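Local coordinates for AT-less polyketide synthase (PDB 4QYR), which probably catalyses a decarboxylative condensation step of polyketide chain extension, this chain being a ketosynthase domain with its linker from the isomigrastatin assembly line, at residues I455-R460 against R504-V509; G531-G536 against V567-C572. All coordinates share one frame; numbering follows the deposited sequence.

In the fold
From the N terminus, the large mixed sheet of the ketosynthase comes first; contact 1 lies in the smaller three-stranded sheet that follows, and contact 2 sets a helix against its edge strand. Strand 453-459 enters this sheet, the chain passes through helices 462-478 and 488-497, and strand 504-510 returns antiparallel beside it: contact 1 closes that largely helical excursion. After helix 513-524, strand 532-535 pairs with the other side of 504-510; helix 564-572 follows helix 553-561, and contact 2 closes this second excursion of about 30 residues. The contacts follow in series, neither nested nor crossed, with centres about 7 Å apart. R505 bridges them, bonding the backbone oxygens of G535 and W571, tying sheet to helix.

Contact 1 (I455-R460 against R504-V509); sequences IVLSAR and RRLGFV
CG2 of I455 stands anti to the backbone N and CG1 beside it (chi1 -72°), while F508 holds CG between its own N and carbonyl carbon (chi1 59°). The two side chains lie side by side, pointing the same way. I455 CB sits over one face of the F508 ring, offset toward the rim and 4.0 Å from the centroid, a CH-pi contact; I455 CG2 comes 3.4 Å from F508 CE2. L457 CB meets L506 CB at 4.2 Å, and helices 462-478 and 513-524 pack against the face carrying these four residues. I455, L457 and A459 pair with F508, L506 and R504 respectively, each through two backbone bonds; L457 N to L506 O is 2.7 Å with an N-H...O angle of 168°. On the other face, S458 CB packs on R505 CG, S458 OG bonds M502 N, and V456 and R505 meet W571 of helix 564-572, R505 by a cation-pi contact. R504 and R460 send their charges to D462 and to E500 and E503. This antiparallel ladder joins an outer strand to the middle one in the linker after the ketosynthase: six main-chain bonds satisfy the inner edges, with largely apolar packing on the I455 face and polar ends tied to neighbouring segments.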
# COMPACT_ATOMS: atom_id res chain seq x y z
N ILE A 455 -36.30 6.01 -21.33
CA ILE A 455 -35.87 6.39 -19.99
C ILE A 455 -36.07 5.27 -18.99
O ILE A 455 -37.15 4.70 -18.87
CB ILE A 455 -36.58 7.64 -19.50
CG1 ILE A 455 -36.04 8.84 -20.28
CG2 ILE A 455 -36.37 7.82 -18.01
CD1 ILE A 455 -36.08 10.12 -19.52
N VAL A 456 -35.02 4.98 -18.26
CA VAL A 456 -34.94 3.73 -17.54
C VAL A 456 -34.38 3.99 -16.15
O VAL A 456 -33.29 4.53 -16.00
CB VAL A 456 -34.09 2.74 -18.38
CG1 VAL A 456 -33.02 2.06 -17.57
CG2 VAL A 456 -34.98 1.75 -19.12
N LEU A 457 -35.15 3.66 -15.12
CA LEU A 457 -34.68 3.81 -13.76
C LEU A 457 -34.79 2.49 -13.02
O LEU A 457 -35.46 1.57 -13.48
CB LEU A 457 -35.47 4.86 -13.00
CG LEU A 457 -35.39 6.32 -13.43
CD1 LEU A 457 -35.93 7.17 -12.31
CD2 LEU A 457 -33.98 6.73 -13.76
N SER A 458 -34.12 2.40 -11.87
CA SER A 458 -34.19 1.22 -11.02
C SER A 458 -33.58 1.46 -9.66
O SER A 458 -32.67 2.29 -9.52
CB SER A 458 -33.50 0.01 -11.67
OG SER A 458 -32.10 0.20 -11.77
N ALA A 459 -34.11 0.73 -8.67
CA ALA A 459 -33.56 0.64 -7.31
C ALA A 459 -33.83 -0.74 -6.69
O ALA A 459 -34.33 -1.65 -7.36
CB ALA A 459 -34.14 1.73 -6.43
N ARG A 460 -33.49 -0.89 -5.40
CA ARG A 460 -33.69 -2.14 -4.65
C ARG A 460 -35.13 -2.28 -4.18
O ARG A 460 -35.75 -3.32 -4.34
CB ARG A 460 -32.76 -2.21 -3.44
CG ARG A 460 -31.27 -1.91 -3.72
CD ARG A 460 -30.63 -3.02 -4.54
NE ARG A 460 -29.23 -2.76 -4.86
CZ ARG A 460 -28.50 -3.53 -5.68
NH1 ARG A 460 -27.23 -3.22 -5.93
NH2 ARG A 460 -29.04 -4.59 -6.26
N ARG A 504 -36.00 -3.56 -8.56
CA ARG A 504 -37.24 -2.87 -8.93
C ARG A 504 -36.96 -1.89 -10.06
O ARG A 504 -36.02 -1.10 -9.98
CB ARG A 504 -37.84 -2.16 -7.71
CG ARG A 504 -38.62 -3.06 -6.75
CD ARG A 504 -39.49 -4.10 -7.46
NE ARG A 504 -40.78 -3.55 -7.87
CZ ARG A 504 -41.78 -4.26 -8.40
NH1 ARG A 504 -41.66 -5.57 -8.57
NH2 ARG A 504 -42.92 -3.66 -8.74
N ARG A 505 -37.76 -1.94 -11.13
CA ARG A 505 -37.47 -1.16 -12.33
C ARG A 505 -38.64 -0.27 -12.77
O ARG A 505 -39.80 -0.65 -12.68
CB ARG A 505 -37.07 -2.10 -13.49
CG ARG A 505 -35.86 -2.99 -13.18
CD ARG A 505 -35.33 -3.76 -14.41
NE ARG A 505 -34.15 -4.56 -14.06
CZ ARG A 505 -33.41 -5.27 -14.92
NH1 ARG A 505 -33.70 -5.29 -16.21
NH2 ARG A 505 -32.36 -5.96 -14.48
N LEU A 506 -38.30 0.94 -13.24
CA LEU A 506 -39.21 1.87 -13.92
C LEU A 506 -38.71 2.16 -15.34
O LEU A 506 -37.51 2.35 -15.55
CB LEU A 506 -39.30 3.19 -13.15
CG LEU A 506 -40.01 4.40 -13.78
CD1 LEU A 506 -41.43 4.09 -14.10
CD2 LEU A 506 -39.95 5.60 -12.86
N GLY A 507 -39.61 2.21 -16.31
CA GLY A 507 -39.23 2.57 -17.66
C GLY A 507 -40.34 3.25 -18.45
O GLY A 507 -41.53 2.97 -18.22
N PHE A 508 -39.97 4.13 -19.38
CA PHE A 508 -40.93 4.77 -20.27
C PHE A 508 -40.23 5.42 -21.45
O PHE A 508 -39.01 5.40 -21.51
CB PHE A 508 -41.79 5.79 -19.52
CG PHE A 508 -41.03 6.90 -18.86
CD1 PHE A 508 -41.04 8.18 -19.39
CD2 PHE A 508 -40.35 6.68 -17.68
CE1 PHE A 508 -40.35 9.21 -18.76
CE2 PHE A 508 -39.66 7.70 -17.05
CZ PHE A 508 -39.66 8.96 -17.59
N VAL A 509 -40.98 5.97 -22.40
CA VAL A 509 -40.41 6.54 -23.62
C VAL A 509 -40.88 7.98 -23.88
O VAL A 509 -42.07 8.27 -23.89
CB VAL A 509 -40.74 5.68 -24.86
CG1 VAL A 509 -40.20 6.33 -26.12
CG2 VAL A 509 -40.15 4.29 -24.72

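Contact 2 (G531-G536 against V567-C572); sequences GWHTGG and VTALWC
Strand 532-535 and helix 567-572 run nearly parallel, 18° between their axes and 7.3 Å apart at closest approach, with H533 facing A569 and G535 facing C572. H533 carries the side-chain contact: CG stands beside the backbone N and anti to the carbonyl carbon (chi1 -57°), on the helix side of the strand, and one face of the imidazole receives A569 CB. That methyl sits over the centre of the ring, 3.6 Å from its centroid and 10° off the normal, a clear CH-pi contact. T568 CG2 approaches H533 CD2 obliquely at 3.5 Å, the two side chains crossing at about a right angle. Beyond the ring, H533 NE2 bonds OD1 of D565, one turn before A569 in the helix, which would limit rotation of the imidazole. Nearer the glycines, C572 CB rests 3.8 Å from G535 CA, and C572 SG lies 4.2 Å from H533 CB. The same G535 CA makes a CA-H...O contact of 3.2 Å to C572 O. This outer strand pairs with 504-510 (H533 with G507, G535 with R505), and helix 564-572 packs over it by apolar and CH contacts, while the carboxylate of D565, bonded to the ring, may favour a protonated imidazole.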
# COMPACT_ATOMS: atom_id res chain seq x y z
N GLY A 531 -48.85 5.41 -19.38
CA GLY A 531 -47.77 5.42 -20.35
C GLY A 531 -46.38 5.18 -19.77
O GLY A 531 -45.36 5.41 -20.44
N TRP A 532 -46.33 4.75 -18.51
CA TRP A 532 -45.07 4.28 -17.95
C TRP A 532 -45.25 2.86 -17.44
O TRP A 532 -46.37 2.40 -17.23
CB TRP A 532 -44.55 5.21 -16.85
CG TRP A 532 -45.20 5.11 -15.48
CD1 TRP A 532 -45.08 4.08 -14.58
CD2 TRP A 532 -46.02 6.10 -14.84
NE1 TRP A 532 -45.80 4.37 -13.44
CE2 TRP A 532 -46.38 5.60 -13.57
CE3 TRP A 532 -46.49 7.37 -15.23
CZ2 TRP A 532 -47.18 6.32 -12.69
CZ3 TRP A 532 -47.29 8.07 -14.35
CH2 TRP A 532 -47.63 7.55 -13.10
N HIS A 533 -44.13 2.16 -17.27
CA HIS A 533 -44.15 0.75 -16.90
C HIS A 533 -43.45 0.52 -15.56
O HIS A 533 -42.69 1.36 -15.10
CB HIS A 533 -43.49 -0.08 -18.01
CG HIS A 533 -44.14 0.10 -19.35
ND1 HIS A 533 -45.35 -0.48 -19.68
CD2 HIS A 533 -43.76 0.82 -20.44
CE1 HIS A 533 -45.68 -0.14 -20.91
NE2 HIS A 533 -44.73 0.65 -21.40
N THR A 534 -43.74 -0.62 -14.92
CA THR A 534 -43.15 -0.97 -13.63
C THR A 534 -42.76 -2.44 -13.62
O THR A 534 -43.47 -3.27 -14.19
CB THR A 534 -44.15 -0.66 -12.48
OG1 THR A 534 -43.90 0.67 -11.99
CG2 THR A 534 -44.03 -1.67 -11.32
N GLY A 535 -41.62 -2.77 -13.01
CA GLY A 535 -41.18 -4.15 -12.99
C GLY A 535 -40.30 -4.53 -11.82
O GLY A 535 -39.87 -3.67 -11.05
N GLY A 536 -40.01 -5.82 -11.70
CA GLY A 536 -39.22 -6.29 -10.58
C GLY A 536 -38.51 -7.62 -10.76
O GLY A 536 -38.76 -8.35 -11.72
N VAL A 567 -39.70 -2.65 -25.57
CA VAL A 567 -38.38 -2.93 -25.03
C VAL A 567 -38.34 -2.53 -23.57
O VAL A 567 -38.05 -3.36 -22.70
CB VAL A 567 -37.27 -2.17 -25.77
CG1 VAL A 567 -35.94 -2.33 -25.05
CG2 VAL A 567 -37.18 -2.63 -27.23
N THR A 568 -38.65 -1.26 -23.32
CA THR A 568 -38.76 -0.70 -21.97
C THR A 568 -39.54 -1.60 -20.99
O THR A 568 -39.06 -1.89 -19.89
CB THR A 568 -39.41 0.72 -22.02
OG1 THR A 568 -38.38 1.72 -22.08
CG2 THR A 568 -40.30 0.98 -20.82
N ALA A 569 -40.72 -2.05 -21.40
CA ALA A 569 -41.56 -2.88 -20.54
C ALA A 569 -40.99 -4.29 -20.39
O ALA A 569 -41.16 -4.92 -19.35
CB ALA A 569 -42.98 -2.93 -21.08
N LEU A 570 -40.31 -4.80 -21.42
CA LEU A 570 -39.62 -6.08 -21.31
C LEU A 570 -38.46 -5.97 -20.33
O LEU A 570 -38.25 -6.85 -19.49
CB LEU A 570 -39.11 -6.55 -22.67
CG LEU A 570 -40.14 -7.12 -23.64
CD1 LEU A 570 -39.49 -7.40 -24.99
CD2 LEU A 570 -40.79 -8.38 -23.08
N TRP A 571 -37.71 -4.88 -20.45
CA TRP A 571 -36.56 -4.65 -19.59
C TRP A 571 -36.98 -4.61 -18.13
O TRP A 571 -36.19 -4.92 -17.24
CB TRP A 571 -35.86 -3.35 -19.98
CG TRP A 571 -34.74 -2.96 -19.06
CD1 TRP A 571 -33.47 -3.43 -19.08
CD2 TRP A 571 -34.80 -2.03 -17.98
NE1 TRP A 571 -32.73 -2.86 -18.08
CE2 TRP A 571 -33.53 -1.99 -17.39
CE3 TRP A 571 -35.81 -1.22 -17.44
CZ2 TRP A 571 -33.23 -1.18 -16.29
CZ3 TRP A 571 -35.52 -0.41 -16.35
CH2 TRP A 571 -34.25 -0.40 -15.79
N CYS A 572 -38.24 -4.25 -17.87
CA CYS A 572 -38.73 -4.14 -16.49
C CYS A 572 -38.98 -5.49 -15.81
O CYS A 572 -38.80 -5.62 -14.60
CB CYS A 572 -40.01 -3.30 -16.46
SG CYS A 572 -39.72 -1.55 -16.78